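Local atomic coordinates of NTF2-like Protein (Anabaena variabilis ATCC 29413, PDB entry 3DMC), a protein that is of unknown function but has a SnoaL-like domain of the NTF2 clan, a cone-shaped fold that in relatives often encloses a ligand pocket. Residues Q16-E19 / F20-G24; E29-K32 / F33-L37; R59-E62 / F63-V67. All blocks are in the same frame, centred on the assembly; numbering follows the deposited sequence.

Contact 1. Residues Q16-E19 / F20-G24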
loop_
_atom_site.group_PDB
_atom_site.type_symbol
_atom_site.label_atom_id
_atom_site.label_comp_id
_atom_site.label_asym_id
_atom_site.label_seq_id
_atom_site.Cartn_x
_atom_site.Cartn_y
_atom_site.Cartn_z
ATOM N N GLN A 16 -13.908 9.271 7.013
ATOM C CA GLN A 16 -14.401 10.609 6.671
ATOM C C GLN A 16 -13.396 11.265 5.753
ATOM O O GLN A 16 -13.751 11.870 4.758
ATOM C CB GLN A 16 -14.641 11.487 7.896
ATOM C CG GLN A 16 -15.206 12.855 7.528
ATOM C CD GLN A 16 -16.554 12.752 6.807
ATOM O OE1 GLN A 16 -16.649 12.919 5.579
ATOM N NE2 GLN A 16 -17.594 12.452 7.569
ATOM N N GLY A 17 -12.129 11.139 6.091
ATOM C CA GLY A 17 -11.048 11.632 5.220
ATOM C C GLY A 17 -11.115 11.057 3.823
ATOM O O GLY A 17 -10.912 11.784 2.824
ATOM N N PHE A 18 -11.442 9.771 3.744
ATOM C CA PHE A 18 -11.463 9.084 2.446
ATOM C C PHE A 18 -12.640 9.594 1.613
ATOM O O PHE A 18 -12.544 9.762 0.412
ATOM C CB PHE A 18 -11.485 7.567 2.550
ATOM C CG PHE A 18 -10.984 6.898 1.312
ATOM C CD1 PHE A 18 -9.632 6.967 0.987
ATOM C CD2 PHE A 18 -11.848 6.249 0.456
ATOM C CE1 PHE A 18 -9.155 6.368 -0.157
ATOM C CE2 PHE A 18 -11.375 5.657 -0.712
ATOM C CZ PHE A 18 -10.011 5.721 -1.008
ATOM N N GLU A 19 -13.741 9.911 2.281
ATOM C CA GLU A 19 -14.868 10.546 1.575
ATOM C C GLU A 19 -14.430 11.870 0.964
ATOM O O GLU A 19 -14.705 12.144 -0.181
ATOM C CB GLU A 19 -16.033 10.799 2.536
ATOM C CG GLU A 19 -16.743 9.543 2.926
ATOM C CD GLU A 19 -17.736 9.077 1.890
ATOM O OE1 GLU A 19 -18.636 9.859 1.522
ATOM O OE2 GLU A 19 -17.610 7.926 1.421
ATOM N N PHE A 20 -13.755 12.708 1.741
ATOM C CA PHE A 20 -13.319 14.024 1.236
ATOM C C PHE A 20 -12.234 13.884 0.156
ATOM O O PHE A 20 -12.135 14.706 -0.763
ATOM C CB PHE A 20 -12.896 15.014 2.343
ATOM C CG PHE A 20 -14.043 15.412 3.231
ATOM C CD1 PHE A 20 -15.310 15.472 2.710
ATOM C CD2 PHE A 20 -13.862 15.693 4.572
ATOM C CE1 PHE A 20 -16.403 15.809 3.503
ATOM C CE2 PHE A 20 -14.954 16.034 5.376
ATOM C CZ PHE A 20 -16.224 16.086 4.827
ATOM N N PHE A 21 -11.472 12.799 0.251
ATOM C CA PHE A 21 -10.403 12.493 -0.725
ATOM C C PHE A 21 -11.062 12.067 -2.052
ATOM O O PHE A 21 -10.711 12.534 -3.137
ATOM C CB PHE A 21 -9.504 11.384 -0.160
ATOM C CG PHE A 21 -8.456 10.891 -1.094
ATOM C CD1 PHE A 21 -7.251 11.573 -1.283
ATOM C CD2 PHE A 21 -8.622 9.666 -1.719
ATOM C CE1 PHE A 21 -6.254 11.043 -2.131
ATOM C CE2 PHE A 21 -7.638 9.145 -2.548
ATOM C CZ PHE A 21 -6.482 9.814 -2.753
ATOM N N THR A 22 -12.103 11.257 -1.927
ATOM C CA THR A 22 -12.886 10.812 -3.082
ATOM C C THR A 22 -13.432 12.051 -3.804
ATOM O O THR A 22 -13.333 12.191 -5.020
ATOM C CB THR A 22 -14.037 9.859 -2.651
ATOM O OG1 THR A 22 -13.473 8.637 -2.157
ATOM C CG2 THR A 22 -15.025 9.565 -3.810
ATOM N N GLN A 23 -14.009 12.938 -3.002
ATOM C CA GLN A 23 -14.643 14.172 -3.520
ATOM C C GLN A 23 -13.608 15.077 -4.226
ATOM O O GLN A 23 -13.858 15.644 -5.293
ATOM C CB GLN A 23 -15.336 14.921 -2.389
ATOM C CG GLN A 23 -15.974 16.207 -2.821
ATOM C CD GLN A 23 -16.762 16.867 -1.707
ATOM O OE1 GLN A 23 -16.958 16.283 -0.643
ATOM N NE2 GLN A 23 -17.233 18.084 -1.959
ATOM N N GLY A 24 -12.414 15.146 -3.648
ATOM C CA GLY A 24 -11.349 15.946 -4.210
ATOM C C GLY A 24 -10.908 15.395 -5.538
ATOM O O GLY A 24 -10.693 16.118 -6.507
#
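Gln16 reaches Phe20, one helical turn on, because its CG stands anti to the backbone N and the chain then bends at the second torsion (chi2 60°), while the ring of Phe20 swings back beside its own N. The amide oxygen OE1 thus lies over one face of the Phe20 ring, off-centre toward the rim, 3.3 Å from CZ; amide and ring planes are 28° apart. On another side of helix 9-27, Phe18 CE1 meets Phe21 CD2 at 3.7 Å, and the two rings, inclined by 31°, pack obliquely.

The carbonyl Phe18 O accepts two bonds from Thr22. Thr22 N approaches at 2.8 Å and OG1 at 3.0 Å, from opposite faces of the carbonyl plane, with OG1 well above that plane. Phe20 N to Gln16 O (3.1 Å) and Gln23 N to Glu19 O (3.0 Å) continue the regular helical ladder.

Phe18 packs on Phe92, Phe94 and Ile77 of the sheet, whereas Phe20 turns to Lys32, Phe33 and Met36. Phe21 lies about 5 Å from a bound acetate, probably from the crystallisation liquor. The helix thus divides its aromatic rings among separate apolar surroundings, and the Thr22 hydroxyl spends its hydrogen on its own helix's backbone.

Contact 2. Residues E29-K32 / F33-L37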
loop_
_atom_site.group_PDB
_atom_site.type_symbol
_atom_site.label_atom_id
_atom_site.label_comp_id
_atom_site.label_asym_id
_atom_site.label_seq_id
_atom_site.Cartn_x
_atom_site.Cartn_y
_atom_site.Cartn_z
ATOM N N GLU A 29 -12.046 19.873 -5.869
ATOM C CA GLU A 29 -12.256 20.695 -4.668
ATOM C C GLU A 29 -11.742 19.970 -3.427
ATOM O O GLU A 29 -12.315 18.969 -2.978
ATOM C CB GLU A 29 -13.737 21.014 -4.481
ATOM C CG GLU A 29 -14.335 21.745 -5.647
ATOM C CD GLU A 29 -13.833 23.159 -5.721
ATOM O OE1 GLU A 29 -13.527 23.735 -4.649
ATOM O OE2 GLU A 29 -13.736 23.697 -6.847
ATOM N N TRP A 30 -10.660 20.491 -2.894
ATOM C CA TRP A 30 -9.902 19.824 -1.827
ATOM C C TRP A 30 -10.051 20.462 -0.434
ATOM O O TRP A 30 -9.497 19.948 0.541
ATOM C CB TRP A 30 -8.422 19.756 -2.217
ATOM C CG TRP A 30 -8.180 18.792 -3.323
ATOM C CD1 TRP A 30 -8.051 19.070 -4.650
ATOM C CD2 TRP A 30 -8.052 17.376 -3.194
ATOM N NE1 TRP A 30 -7.873 17.903 -5.360
ATOM C CE2 TRP A 30 -7.855 16.855 -4.485
ATOM C CE3 TRP A 30 -8.064 16.499 -2.106
ATOM C CZ2 TRP A 30 -7.669 15.496 -4.710
ATOM C CZ3 TRP A 30 -7.889 15.153 -2.330
ATOM C CH2 TRP A 30 -7.693 14.666 -3.620
ATOM N N GLN A 31 -10.804 21.560 -0.319
ATOM C CA GLN A 31 -10.834 22.260 0.978
ATOM C C GLN A 31 -11.296 21.382 2.134
ATOM O O GLN A 31 -10.775 21.468 3.245
ATOM C CB GLN A 31 -11.649 23.557 0.933
ATOM C CG GLN A 31 -11.284 24.468 2.092
ATOM C CD GLN A 31 -9.792 24.778 2.127
ATOM O OE1 GLN A 31 -9.221 25.242 1.136
ATOM N NE2 GLN A 31 -9.152 24.521 3.267
ATOM N N LYS A 32 -12.254 20.507 1.872
ATOM C CA LYS A 32 -12.875 19.722 2.943
ATOM C C LYS A 32 -11.846 18.721 3.463
ATOM O O LYS A 32 -11.726 18.502 4.665
ATOM C CB LYS A 32 -14.171 19.042 2.487
ATOM C CG LYS A 32 -15.324 20.025 2.385
ATOM C CD LYS A 32 -16.655 19.340 2.498
ATOM C CE LYS A 32 -17.813 20.341 2.392
ATOM N NZ LYS A 32 -17.850 21.293 3.541
ATOM N N PHE A 33 -11.097 18.129 2.529
ATOM C CA PHE A 33 -10.005 17.209 2.896
ATOM C C PHE A 33 -8.917 17.955 3.679
ATOM O O PHE A 33 -8.468 17.503 4.727
ATOM C CB PHE A 33 -9.406 16.502 1.661
ATOM C CG PHE A 33 -8.360 15.509 2.014
ATOM C CD1 PHE A 33 -8.709 14.346 2.701
ATOM C CD2 PHE A 33 -7.029 15.706 1.657
ATOM C CE1 PHE A 33 -7.752 13.394 3.035
ATOM C CE2 PHE A 33 -6.077 14.763 2.001
ATOM C CZ PHE A 33 -6.452 13.603 2.705
ATOM N N LEU A 34 -8.511 19.110 3.170
ATOM C CA LEU A 34 -7.440 19.897 3.784
ATOM C C LEU A 34 -7.797 20.315 5.209
ATOM O O LEU A 34 -6.957 20.345 6.108
ATOM C CB LEU A 34 -7.143 21.156 2.953
ATOM C CG LEU A 34 -6.460 20.950 1.607
ATOM C CD1 LEU A 34 -6.469 22.234 0.798
ATOM C CD2 LEU A 34 -5.024 20.432 1.788
ATOM N N ASP A 35 -9.072 20.611 5.396
ATOM C CA ASP A 35 -9.552 21.116 6.679
ATOM C C ASP A 35 -9.409 20.029 7.754
ATOM O O ASP A 35 -9.424 20.298 8.964
ATOM C CB ASP A 35 -11.004 21.600 6.584
ATOM C CG ASP A 35 -11.127 22.971 5.932
ATOM O OD1 ASP A 35 -10.104 23.637 5.687
ATOM O OD2 ASP A 35 -12.277 23.393 5.660
HETATM N N MSE A 36 -9.285 18.788 7.298
HETATM C CA MSE A 36 -9.201 17.674 8.232
HETATM C C MSE A 36 -7.777 17.304 8.544
HETATM O O MSE A 36 -7.534 16.359 9.296
HETATM C CB MSE A 36 -9.915 16.444 7.690
HETATM C CG MSE A 36 -11.367 16.388 8.054
HETATM SE SE MSE A 36 -11.873 14.692 7.396
HETATM C CE MSE A 36 -11.272 13.533 8.881
ATOM N N LEU A 37 -6.840 18.048 7.970
ATOM C CA LEU A 37 -5.405 17.756 8.168
ATOM C C LEU A 37 -4.813 18.578 9.315
ATOM O O LEU A 37 -5.138 19.750 9.497
ATOM C CB LEU A 37 -4.617 17.997 6.867
ATOM C CG LEU A 37 -5.244 17.415 5.602
ATOM C CD1 LEU A 37 -4.378 17.648 4.365
ATOM C CD2 LEU A 37 -5.474 15.915 5.803
HETATM O O HOH W 1 -12.135 17.523 -0.413
#
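Trp30 presents the edge of its six-membered ring toward the face of Phe33 in an offset edge-to-face pair, centroids 6.0 Å apart and planes at 73°. The nearest atoms are Trp30 CE3 and Phe33 CD2 at 4.0 Å, with CD2 close to the indole plane, and the two side chains run side by side in the same direction. Leu37 CD2 lies over one face of the Phe33 ring, toward its rim.

Gln31 and Asp35 form the polar counterpart. Bent at its second torsion (chi2 56°), Gln31 sends NE2 to Asp35 OD1 at 2.7 Å, a nearly straight hydrogen bond that lies in the amide plane but meets the carboxylate from above its plane. The same two residues are also joined through Asp35 N to Gln31 O (2.9 Å), while Leu34 N binds Trp30 O at 2.9 Å. A water donates to Glu29 O and accepts from Phe33 N.

Trp30 NE1 is satisfied by Ser68 OG, and both rings meet Phe64 of helix 57-69. Helix 31-34 bridges two longer helices: Lys32 and Phe33 touch Phe20 of helix 9-27, and Leu34 rests on Ala60 and Lys61 of helix 57-69. Beyond it, the backbone of Met36, a selenomethionine, is hydrogen-bonded with Ile120 of strand 119-127.

Contact 3. Residues R59-E62 / F63-V67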
loop_
_atom_site.group_PDB
_atom_site.type_symbol
_atom_site.label_atom_id
_atom_site.label_comp_id
_atom_site.label_asym_id
_atom_site.label_seq_id
_atom_site.Cartn_x
_atom_site.Cartn_y
_atom_site.Cartn_z
ATOM N N ARG A 59 1.962 23.060 1.362
ATOM C CA ARG A 59 2.555 22.129 0.399
ATOM C C ARG A 59 1.526 21.049 -0.000
ATOM O O ARG A 59 1.444 20.625 -1.161
ATOM C CB ARG A 59 3.823 21.493 0.952
ATOM C CG ARG A 59 4.473 20.531 0.001
ATOM C CD ARG A 59 5.188 21.233 -1.128
ATOM N NE ARG A 59 6.145 20.320 -1.766
ATOM C CZ ARG A 59 6.697 20.519 -2.959
ATOM N NH1 ARG A 59 6.386 21.595 -3.682
ATOM N NH2 ARG A 59 7.534 19.615 -3.440
ATOM N N ALA A 60 0.699 20.662 0.957
ATOM C CA ALA A 60 -0.369 19.658 0.672
ATOM C C ALA A 60 -1.329 20.215 -0.376
ATOM O O ALA A 60 -1.693 19.547 -1.338
ATOM C CB ALA A 60 -1.122 19.303 1.937
ATOM N N LYS A 61 -1.722 21.462 -0.193
ATOM C CA LYS A 61 -2.612 22.117 -1.164
ATOM C C LYS A 61 -2.006 22.156 -2.565
ATOM O O LYS A 61 -2.670 21.908 -3.582
ATOM C CB LYS A 61 -2.977 23.540 -0.727
ATOM C CG LYS A 61 -3.999 24.132 -1.652
ATOM C CD LYS A 61 -4.751 25.299 -1.056
ATOM C CE LYS A 61 -5.783 25.827 -2.055
ATOM N NZ LYS A 61 -6.044 27.289 -1.880
ATOM N N GLU A 62 -0.720 22.437 -2.617
ATOM C CA GLU A 62 -0.029 22.493 -3.905
ATOM C C GLU A 62 -0.157 21.124 -4.571
ATOM O O GLU A 62 -0.532 20.996 -5.730
ATOM C CB GLU A 62 1.430 22.854 -3.722
ATOM C CG GLU A 62 1.597 24.236 -3.097
ATOM C CD GLU A 62 3.044 24.627 -2.842
ATOM O OE1 GLU A 62 3.966 23.838 -3.162
ATOM O OE2 GLU A 62 3.244 25.740 -2.316
ATOM N N PHE A 63 0.185 20.117 -3.789
ATOM C CA PHE A 63 0.147 18.721 -4.268
ATOM C C PHE A 63 -1.245 18.331 -4.820
ATOM O O PHE A 63 -1.414 17.826 -5.967
ATOM C CB PHE A 63 0.537 17.771 -3.139
ATOM C CG PHE A 63 0.362 16.343 -3.498
ATOM C CD1 PHE A 63 1.136 15.779 -4.488
ATOM C CD2 PHE A 63 -0.610 15.567 -2.872
ATOM C CE1 PHE A 63 0.983 14.450 -4.834
ATOM C CE2 PHE A 63 -0.782 14.225 -3.234
ATOM C CZ PHE A 63 0.035 13.677 -4.209
ATOM N N PHE A 64 -2.273 18.576 -4.016
ATOM C CA PHE A 64 -3.618 18.098 -4.407
ATOM C C PHE A 64 -4.149 18.888 -5.619
ATOM O O PHE A 64 -4.816 18.350 -6.496
ATOM C CB PHE A 64 -4.549 18.104 -3.195
ATOM C CG PHE A 64 -4.244 16.994 -2.238
ATOM C CD1 PHE A 64 -4.334 15.672 -2.659
ATOM C CD2 PHE A 64 -3.828 17.245 -0.952
ATOM C CE1 PHE A 64 -4.043 14.615 -1.783
ATOM C CE2 PHE A 64 -3.525 16.188 -0.088
ATOM C CZ PHE A 64 -3.636 14.875 -0.518
ATOM N N THR A 65 -3.800 20.168 -5.665
ATOM C CA THR A 65 -4.128 20.989 -6.822
ATOM C C THR A 65 -3.456 20.460 -8.088
ATOM O O THR A 65 -4.046 20.401 -9.170
ATOM C CB THR A 65 -3.726 22.457 -6.605
ATOM O OG1 THR A 65 -4.438 22.969 -5.471
ATOM C CG2 THR A 65 -4.038 23.267 -7.822
ATOM N N TYR A 66 -2.226 20.026 -7.892
ATOM C CA TYR A 66 -1.382 19.482 -8.953
ATOM C C TYR A 66 -1.983 18.195 -9.459
ATOM O O TYR A 66 -2.020 17.930 -10.654
ATOM C CB TYR A 66 0.044 19.241 -8.437
ATOM C CG TYR A 66 0.919 18.474 -9.406
ATOM C CD1 TYR A 66 1.280 19.033 -10.628
ATOM C CD2 TYR A 66 1.382 17.197 -9.107
ATOM C CE1 TYR A 66 2.074 18.346 -11.532
ATOM C CE2 TYR A 66 2.190 16.503 -9.998
ATOM C CZ TYR A 66 2.530 17.080 -11.212
ATOM O OH TYR A 66 3.323 16.402 -12.122
ATOM N N VAL A 67 -2.455 17.394 -8.523
ATOM C CA VAL A 67 -3.037 16.081 -8.876
ATOM C C VAL A 67 -4.209 16.320 -9.806
ATOM O O VAL A 67 -4.353 15.666 -10.836
ATOM C CB VAL A 67 -3.470 15.287 -7.636
ATOM C CG1 VAL A 67 -4.485 14.167 -8.041
ATOM C CG2 VAL A 67 -2.233 14.727 -6.909
#
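Phe64 lies back over the preceding turn of helix 57-69, bringing CD2 to 3.2 Å from Ala60 O and CE2 to 4.4 Å from Ala60 CB. The ring next to it, Phe63, is turned so that the rim of one points at the face of the other: Phe63 CD2 stands 3.6 Å above the Phe64 plane, over its centre, while Phe64 CZ lies in the plane of the Phe63 ring. The first torsions set this up, since CG of Phe63 is anti to its backbone N (chi1 173°) and that of Phe64 is anti to its carbonyl carbon (chi1 -74°). Val67 CG2 lies over a face of Phe63, one turn further on.

Lys61 and Thr65 cross on the polar side. Thr65 OG1 donates to Lys61 O at 2.8 Å and Thr65 N does so at 2.9 Å, the two donors coming from opposite faces of the carbonyl plane; the hydroxyl is thereby tied to the backbone of the preceding turn. Lys61 itself extends past this point, its CG 4.0 Å from Thr65 OG1. On another side of the helix, Arg59 NH1 forms a salt bridge whose hydrogen bond is weak, 3.3 Å to Glu62 OE1, which sits in the guanidinium plane, and Arg59 NE is held by Asn54 OD1.

The aromatic side is shared between neighbours. Phe63 meets Phe43 and Phe45 of strand 41-45 as well as Phe50, and Phe64 stacks on Trp30 and meets Phe33 edge-to-face, so helix 57-69 packs on both strand 41-45 and helix 31-34.

All three contacts are local, made by groups three to five residues apart, and all are partly buried: rings lie inside (Phe18 and Phe21; Trp30 and Phe33; Phe63 and Phe64), while Gln16, Gln31, Asp35, Lys61 and Thr65 are exposed. Contacts 1 and 3, on long helices, share a threonine hydroxyl bonded to a carbonyl four residues back; contact 2, on a short helix, has a glutamine-to-aspartate hydrogen bond and a water, and contact 3 adds a charged pair. The centre of contact 1 lies about 7 Å from the chain's centre, those of contacts 2 and 3 about 11 and 12 Å. Contact 2 joins the others: Phe20 CD2 lies 3.6 Å from Met36 SE, and Phe33 CE2 3.5 Å from Phe64 CZ.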